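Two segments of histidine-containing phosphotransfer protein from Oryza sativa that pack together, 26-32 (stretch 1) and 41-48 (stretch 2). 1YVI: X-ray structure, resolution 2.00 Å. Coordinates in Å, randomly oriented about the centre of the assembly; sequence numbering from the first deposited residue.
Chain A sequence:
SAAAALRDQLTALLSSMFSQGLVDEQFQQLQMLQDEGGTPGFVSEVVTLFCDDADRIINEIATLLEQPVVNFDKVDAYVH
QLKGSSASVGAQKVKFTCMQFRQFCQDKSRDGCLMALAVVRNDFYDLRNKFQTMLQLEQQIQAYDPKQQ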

# COMPACT_ATOMS: atom_id res chain seq x y z
N GLN A 26 -4.40 11.64 0.78
CA GLN A 26 -5.12 10.79 1.72
C GLN A 26 -4.19 10.41 2.87
O GLN A 26 -4.63 10.17 3.96
CB GLN A 26 -5.73 9.54 1.07
CG GLN A 26 -6.68 9.89 -0.06
CD GLN A 26 -7.76 10.83 0.44
OE1 GLN A 26 -8.29 10.66 1.55
NE2 GLN A 26 -8.07 11.87 -0.36
N PHE A 27 -2.89 10.32 2.61
CA PHE A 27 -1.97 9.93 3.68
C PHE A 27 -1.77 11.13 4.64
O PHE A 27 -1.67 10.96 5.87
CB PHE A 27 -0.63 9.46 3.10
CG PHE A 27 0.36 9.08 4.15
CD1 PHE A 27 0.26 7.84 4.82
CD2 PHE A 27 1.36 9.95 4.49
CE1 PHE A 27 1.15 7.49 5.82
CE2 PHE A 27 2.27 9.62 5.51
CZ PHE A 27 2.17 8.38 6.17
N GLN A 28 -1.68 12.31 4.05
CA GLN A 28 -1.67 13.55 4.84
C GLN A 28 -2.90 13.61 5.77
O GLN A 28 -2.75 13.87 6.96
CB GLN A 28 -1.54 14.76 3.92
CG GLN A 28 -1.47 16.08 4.65
CD GLN A 28 -2.60 16.99 4.21
OE1 GLN A 28 -3.72 16.93 4.76
NE2 GLN A 28 -2.33 17.83 3.20
N GLN A 29 -4.07 13.26 5.27
CA GLN A 29 -5.29 13.23 6.10
C GLN A 29 -5.27 12.22 7.26
O GLN A 29 -5.90 12.47 8.28
CB GLN A 29 -6.53 13.02 5.24
CG GLN A 29 -6.97 14.30 4.47
CD GLN A 29 -7.83 13.99 3.24
OE1 GLN A 29 -7.74 14.67 2.22
NE2 GLN A 29 -8.67 12.95 3.34
N LEU A 30 -4.54 11.11 7.11
CA LEU A 30 -4.33 10.16 8.21
C LEU A 30 -3.58 10.84 9.34
O LEU A 30 -3.86 10.58 10.52
CB LEU A 30 -3.46 8.95 7.81
CG LEU A 30 -4.01 7.85 6.93
CD1 LEU A 30 -2.96 6.75 6.90
CD2 LEU A 30 -5.32 7.34 7.53
N GLN A 31 -2.59 11.64 8.98
CA GLN A 31 -1.83 12.34 9.99
C GLN A 31 -2.76 13.35 10.70
O GLN A 31 -2.62 13.58 11.90
CB GLN A 31 -0.61 13.02 9.38
CG GLN A 31 0.13 12.10 8.40
CD GLN A 31 1.63 12.22 8.48
OE1 GLN A 31 2.26 12.93 7.67
NE2 GLN A 31 2.24 11.53 9.48
N MET A 32 -3.72 13.91 9.95
CA MET A 32 -4.72 14.85 10.51
C MET A 32 -5.70 14.14 11.43
O MET A 32 -6.04 14.67 12.48
CB MET A 32 -5.54 15.60 9.42
CG MET A 32 -4.75 16.57 8.53
SD MET A 32 -3.23 17.23 9.27
CE MET A 32 -2.32 17.70 7.77
N GLY A 41 -0.76 6.68 18.27
CA GLY A 41 -0.09 5.71 17.41
C GLY A 41 -1.03 5.29 16.30
O GLY A 41 -0.84 4.25 15.69
N PHE A 42 -2.05 6.11 16.05
CA PHE A 42 -3.06 5.79 15.07
C PHE A 42 -2.47 5.47 13.67
O PHE A 42 -2.75 4.41 13.08
CB PHE A 42 -4.07 6.90 14.97
CG PHE A 42 -5.11 6.70 13.89
CD1 PHE A 42 -6.10 5.71 14.02
CD2 PHE A 42 -5.16 7.56 12.77
CE1 PHE A 42 -7.12 5.57 13.05
CE2 PHE A 42 -6.17 7.40 11.79
CZ PHE A 42 -7.15 6.39 11.94
N VAL A 43 -1.69 6.41 13.14
CA VAL A 43 -1.07 6.23 11.81
C VAL A 43 -0.20 4.94 11.77
O VAL A 43 -0.31 4.14 10.83
CB VAL A 43 -0.25 7.50 11.39
CG1 VAL A 43 0.47 7.25 10.06
CG2 VAL A 43 -1.24 8.65 11.25
N SER A 44 0.63 4.69 12.79
CA SER A 44 1.44 3.47 12.76
C SER A 44 0.58 2.20 12.66
O SER A 44 0.98 1.21 12.02
CB SER A 44 2.31 3.30 14.02
OG SER A 44 3.36 4.29 14.09
N GLU A 45 -0.53 2.18 13.40
CA GLU A 45 -1.43 1.02 13.39
C GLU A 45 -2.15 0.84 12.07
O GLU A 45 -2.32 -0.30 11.62
CB GLU A 45 -2.44 1.06 14.56
CG GLU A 45 -1.78 0.96 16.00
CD GLU A 45 -1.04 -0.34 16.28
OE1 GLU A 45 -1.13 -1.32 15.52
OE2 GLU A 45 -0.34 -0.37 17.30
N VAL A 46 -2.57 1.95 11.48
CA VAL A 46 -3.25 1.97 10.20
C VAL A 46 -2.30 1.38 9.15
O VAL A 46 -2.71 0.55 8.35
CB VAL A 46 -3.72 3.39 9.80
CG1 VAL A 46 -4.17 3.49 8.30
CG2 VAL A 46 -4.89 3.83 10.71
N VAL A 47 -1.05 1.85 9.17
CA VAL A 47 -0.02 1.45 8.19
C VAL A 47 0.33 -0.03 8.38
O VAL A 47 0.49 -0.75 7.41
CB VAL A 47 1.27 2.36 8.34
CG1 VAL A 47 2.47 1.74 7.74
CG2 VAL A 47 1.00 3.70 7.67
N THR A 48 0.49 -0.47 9.63
CA THR A 48 0.75 -1.88 9.91
C THR A 48 -0.33 -2.76 9.35
O THR A 48 -0.04 -3.70 8.62
CB THR A 48 0.91 -2.10 11.42
OG1 THR A 48 1.93 -1.19 11.86
CG2 THR A 48 1.32 -3.54 11.76

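Both stretches are helical. Residues 26-32 lie within a helix that extends beyond the stretch at both ends, while the second helix starts at Phe 42, with Gly 41 in the N-cap position just before it. The two axes approach to 9.8 Å, and their N-to-C directions make an angle of 136°, so the helices run in roughly opposing senses but are splayed well away from strict antiparallelism. Such a splay favours contact over a short length, and the backbones come nearest at one point, where the CA atoms of Leu 30 and Val 43 are 6.2 Å apart. Within each helix, backbone hydrogen bonds join residues four apart, such as Met 32 N to Gln 28 O at 3.1 Å and Val 47 N to Val 43 O at 2.9 Å. In the first helix, the bond from Gln 31 N to Phe 27 O, at 3.3 Å, is weak. Gly 41 contributes its carbonyl to the first turn of the second helix, accepting from Glu 45 N at a distance of 3.1 Å from Gly 41 O.

No hydrogen bond crosses between the stretches; the contact is one of apolar packing, and it buries 272 Å² in total. Leu 30 is its centre. Its CA-to-CB bond points toward the second helix, and with chi1 in m and chi2 in t its branched end reaches two neighbours: CD1 lies 3.7 Å from Val 46 CG1, and CD2 lies 4.3 Å from Phe 42 CE2. Leu 30 CD2 is also 4.1 Å from Val 46 CG1, so both methyls pack on Val 46 while CD2 reaches the Phe 42 ring as well; the forked end of leucine gives it enough apolar surface for both neighbours.

Val 43 answers from the other side, also pointing toward its partner helix. Valine branches at CB, so its methyls stay close to the backbone, which fits the place where the two helices come nearest. Its CG2 sits 4.1 Å from Leu 30 CB, 3.9 Å from Gln 31 CA and only 3.3 Å from Leu 30 O, so the methyl rests against the backbone of the first helix as well as against a side chain. The same carbonyl meets the Phe 42 ring at its edge, near the ring plane, with Leu 30 O 4.0 Å from Phe 42 CD2. Aromatic edges carry slightly positive hydrogens, so an oxygen is a compatible neighbour there.

Phe 27, one turn before Leu 30, leaves its helix sideways, but its long side chain brings the ring end nearer the second helix. Phe 27 CE1 lies 4.2 Å from Val 47 CG2, which sits at the ring edge, and 4.3 Å from Val 43 CG1. A large, flat, buried ring can thus span two valines one turn apart.

Polar residues occupy other directions. The CB of Gln 31 points away, although its backbone touches Val 43. Thr 48, out of reach of the first helix, uses its hydroxyl locally, donating from OG1 to Ser 44 O at 2.6 Å.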